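Local coordinates for protein possible galactose mutarotase (Streptomyces platensis subsp. rosaceus, PDB 4RNL) that is of unproven function but probably interconverts the alpha and beta anomers of galactose or a related aldose, at residues R256-L261 with P277-Y282. Numbering follows the deposited sequence.
Sequences RTVAEL and PGLQLY
Leu279 meets Val258 and Ala259 in a buried contact between two sheets that illustrates how a single irregularity in a strand can present two consecutive side chains to the same partner. One methyl of the leucine, CD1, does all the close touching: it lies 4.1 Å from Ala259 CB and 4.3 Å from Val258 CG2. With CG anti to the backbone N (chi1 180°), the isobutyl group extends from its strand toward segment 256-261. In a regular strand, successive residues point to opposite faces. Here Val258 and Ala259 are both set opposite Leu272 of the adjoining strand in a classic beta bulge, and the backbone of Val258 turns to a psi of -13°, which breaks the alternation and leaves the CA-CB bonds of both residues pointing toward segment 277-282.

The branches of Val258 divide their work. While CG2 faces the leucine, CG1 sits 3.5 Å above the plane of the Arg256 guanidinium, displaced toward its rim. That guanidinium binds main-chain carbonyls: NH2 donates to Thr274 and Glu276, and NH1 to Asp248. The arginine thereby joins the start of its strand to the end of strand 268-274 and to the connection that runs into segment 277-282.

No hydrogen bond joins the segments, whose nearest CA atoms, those of Val258 and Leu279, are 8.7 Å apart; the contact is apolar packing rather than strand pairing. Strand 256-262 lies between strands 199-202 and 268-274 in one antiparallel sheet, whereas strand 278-282 lies between 242-246 and 305-310 in another, consistent with the beta-sandwich architecture of galactose mutarotases. Leu202 touches both Ala259 and Leu279, and Leu307 of strand 305-310 also packs against Leu279, extending the apolar layer between the two sheets.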
ATOM      1  N   ARG A 256     -15.034   0.947  -5.501  1.00 15.93           N
ATOM      2  CA  ARG A 256     -15.322   0.737  -6.916  1.00 13.22           C
ATOM      3  C   ARG A 256     -13.999   0.527  -7.626  1.00 11.13           C
ATOM      4  O   ARG A 256     -12.958   0.978  -7.141  1.00 12.23           O
ATOM      5  CB  ARG A 256     -16.098   1.928  -7.511  1.00 14.48           C
ATOM      6  CG  ARG A 256     -15.251   3.166  -7.888  1.00 15.31           C
ATOM      7  CD  ARG A 256     -14.554   3.822  -6.695  1.00 14.98           C
ATOM      8  NE  ARG A 256     -14.195   5.226  -6.953  1.00 12.09           N
ATOM      9  CZ  ARG A 256     -13.433   5.964  -6.149  1.00 12.22           C
ATOM     10  NH1 ARG A 256     -13.173   7.226  -6.452  1.00 10.86           N
ATOM     11  NH2 ARG A 256     -12.929   5.437  -5.041  1.00 11.36           N
ATOM     12  N   THR A 257     -14.024  -0.176  -8.756  1.00 12.21           N
ATOM     13  CA  THR A 257     -12.795  -0.455  -9.505  1.00 12.46           C
ATOM     14  C   THR A 257     -12.198   0.850 -10.023  1.00 15.86           C
ATOM     15  O   THR A 257     -12.884   1.624 -10.694  1.00 14.04           O
ATOM     16  CB  THR A 257     -13.082  -1.372 -10.694  1.00 18.70           C
ATOM     17  OG1 THR A 257     -13.638  -2.602 -10.211  1.00 19.86           O
ATOM     18  CG2 THR A 257     -11.800  -1.660 -11.480  1.00 14.84           C
ATOM     19  N   VAL A 258     -10.933   1.102  -9.707  1.00  8.46           N
ATOM     20  CA  VAL A 258     -10.284   2.353 -10.118  1.00 10.86           C
ATOM     21  C   VAL A 258      -9.034   2.089 -10.944  1.00 12.77           C
ATOM     22  O   VAL A 258      -8.492   3.003 -11.577  1.00 17.18           O
ATOM     23  CB  VAL A 258      -9.883   3.222  -8.910  1.00 14.53           C
ATOM     24  CG1 VAL A 258     -11.130   3.673  -8.129  1.00 12.03           C
ATOM     25  CG2 VAL A 258      -8.906   2.459  -8.011  1.00 13.97           C
ATOM     26  N   ALA A 259      -8.574   0.842 -10.944  1.00 11.92           N
ATOM     27  CA  ALA A 259      -7.371   0.502 -11.692  1.00 11.01           C
ATOM     28  C   ALA A 259      -7.464  -0.910 -12.218  1.00 12.65           C
ATOM     29  O   ALA A 259      -7.943  -1.809 -11.521  1.00 12.13           O
ATOM     30  CB  ALA A 259      -6.135   0.657 -10.819  1.00 14.95           C
ATOM     31  N   GLU A 260      -6.997  -1.105 -13.447  1.00 13.00           N
ATOM     32  CA  GLU A 260      -6.882  -2.447 -14.021  1.00 10.59           C
ATOM     33  C   GLU A 260      -5.482  -2.609 -14.559  1.00 13.29           C
ATOM     34  O   GLU A 260      -5.055  -1.842 -15.424  1.00 12.25           O
ATOM     35  CB  GLU A 260      -7.909  -2.644 -15.146  1.00 11.03           C
ATOM     36  CG  GLU A 260      -9.358  -2.681 -14.640  1.00 13.70           C
ATOM     37  CD  GLU A 260     -10.374  -2.673 -15.765  1.00 28.44           C
ATOM     38  OE1 GLU A 260     -10.001  -2.318 -16.903  1.00 31.89           O
ATOM     39  OE2 GLU A 260     -11.547  -3.023 -15.513  1.00 35.96           O
ATOM     40  N   LEU A 261      -4.767  -3.601 -14.034  1.00 10.76           N
ATOM     41  CA  LEU A 261      -3.394  -3.862 -14.436  1.00  8.25           C
ATOM     42  C   LEU A 261      -3.368  -5.237 -15.099  1.00  9.26           C
ATOM     43  O   LEU A 261      -4.073  -6.165 -14.661  1.00 10.02           O
ATOM     44  CB  LEU A 261      -2.506  -3.860 -13.189  1.00  9.55           C
ATOM     45  CG  LEU A 261      -0.995  -4.041 -13.324  1.00 10.75           C
ATOM     46  CD1 LEU A 261      -0.323  -2.866 -14.035  1.00 13.74           C
ATOM     47  CD2 LEU A 261      -0.410  -4.220 -11.924  1.00  9.19           C
ATOM     48  N   PRO A 277      -9.802   8.402  -2.504  1.00  9.69           N
ATOM     49  CA  PRO A 277      -9.866   9.382  -3.592  1.00 10.97           C
ATOM     50  C   PRO A 277      -8.591   9.446  -4.435  1.00 14.77           C
ATOM     51  O   PRO A 277      -8.561  10.089  -5.496  1.00 12.79           O
ATOM     52  CB  PRO A 277     -10.020  10.700  -2.835  1.00 10.64           C
ATOM     53  CG  PRO A 277      -9.203  10.474  -1.566  1.00  9.48           C
ATOM     54  CD  PRO A 277      -9.471   9.033  -1.208  1.00 11.35           C
ATOM     55  N   GLY A 278      -7.530   8.817  -3.958  1.00 10.36           N
ATOM     56  CA  GLY A 278      -6.253   8.937  -4.633  1.00  8.76           C
ATOM     57  C   GLY A 278      -5.542   7.610  -4.811  1.00  8.48           C
ATOM     58  O   GLY A 278      -5.841   6.614  -4.144  1.00 10.21           O
ATOM     59  N   LEU A 279      -4.586   7.603  -5.729  1.00  9.22           N
ATOM     60  CA  LEU A 279      -3.773   6.422  -5.955  1.00  8.26           C
ATOM     61  C   LEU A 279      -2.363   6.872  -6.279  1.00 12.14           C
ATOM     62  O   LEU A 279      -2.156   7.640  -7.211  1.00 10.75           O
ATOM     63  CB  LEU A 279      -4.364   5.587  -7.099  1.00 10.98           C
ATOM     64  CG  LEU A 279      -3.662   4.289  -7.519  1.00 13.62           C
ATOM     65  CD1 LEU A 279      -4.677   3.312  -8.093  1.00 17.43           C
ATOM     66  CD2 LEU A 279      -2.622   4.566  -8.584  1.00 18.50           C
ATOM     67  N   GLN A 280      -1.393   6.387  -5.513  1.00 13.01           N
ATOM     68  CA  GLN A 280       0.004   6.648  -5.828  1.00 11.47           C
ATOM     69  C   GLN A 280       0.495   5.538  -6.746  1.00 11.79           C
ATOM     70  O   GLN A 280       0.386   4.365  -6.413  1.00 12.52           O
ATOM     71  CB  GLN A 280       0.849   6.655  -4.549  1.00 12.01           C
ATOM     72  CG  GLN A 280       2.265   7.199  -4.735  1.00 11.99           C
ATOM     73  CD  GLN A 280       2.303   8.710  -4.770  1.00 14.15           C
ATOM     74  OE1 GLN A 280       1.312   9.375  -4.440  1.00 11.53           O
ATOM     75  NE2 GLN A 280       3.440   9.267  -5.182  1.00 14.27           N
ATOM     76  N   LEU A 281       1.026   5.906  -7.905  1.00  9.24           N
ATOM     77  CA  LEU A 281       1.633   4.932  -8.803  1.00 12.41           C
ATOM     78  C   LEU A 281       3.135   5.083  -8.626  1.00 11.21           C
ATOM     79  O   LEU A 281       3.668   6.160  -8.834  1.00 10.18           O
ATOM     80  CB  LEU A 281       1.237   5.239 -10.252  1.00 11.87           C
ATOM     81  CG  LEU A 281       1.956   4.441 -11.342  1.00 11.38           C
ATOM     82  CD1 LEU A 281       1.753   2.960 -11.125  1.00 15.06           C
ATOM     83  CD2 LEU A 281       1.454   4.852 -12.723  1.00 15.82           C
ATOM     84  N   TYR A 282       3.815   4.025  -8.207  1.00 10.81           N
ATOM     85  CA  TYR A 282       5.259   4.106  -8.022  1.00  9.88           C
ATOM     86  C   TYR A 282       5.928   2.937  -8.716  1.00 14.41           C
ATOM     87  O   TYR A 282       5.593   1.783  -8.467  1.00 10.84           O
ATOM     88  CB  TYR A 282       5.634   4.147  -6.531  1.00  9.81           C
ATOM     89  CG  TYR A 282       7.131   4.177  -6.323  1.00 10.67           C
ATOM     90  CD1 TYR A 282       7.920   5.124  -6.968  1.00 13.37           C
ATOM     91  CD2 TYR A 282       7.757   3.251  -5.493  1.00 13.24           C
ATOM     92  CE1 TYR A 282       9.305   5.147  -6.797  1.00 13.02           C
ATOM     93  CE2 TYR A 282       9.133   3.266  -5.307  1.00 12.82           C
ATOM     94  CZ  TYR A 282       9.898   4.217  -5.959  1.00 16.31           C
ATOM     95  OH  TYR A 282      11.258   4.227  -5.778  1.00 14.35           O
TER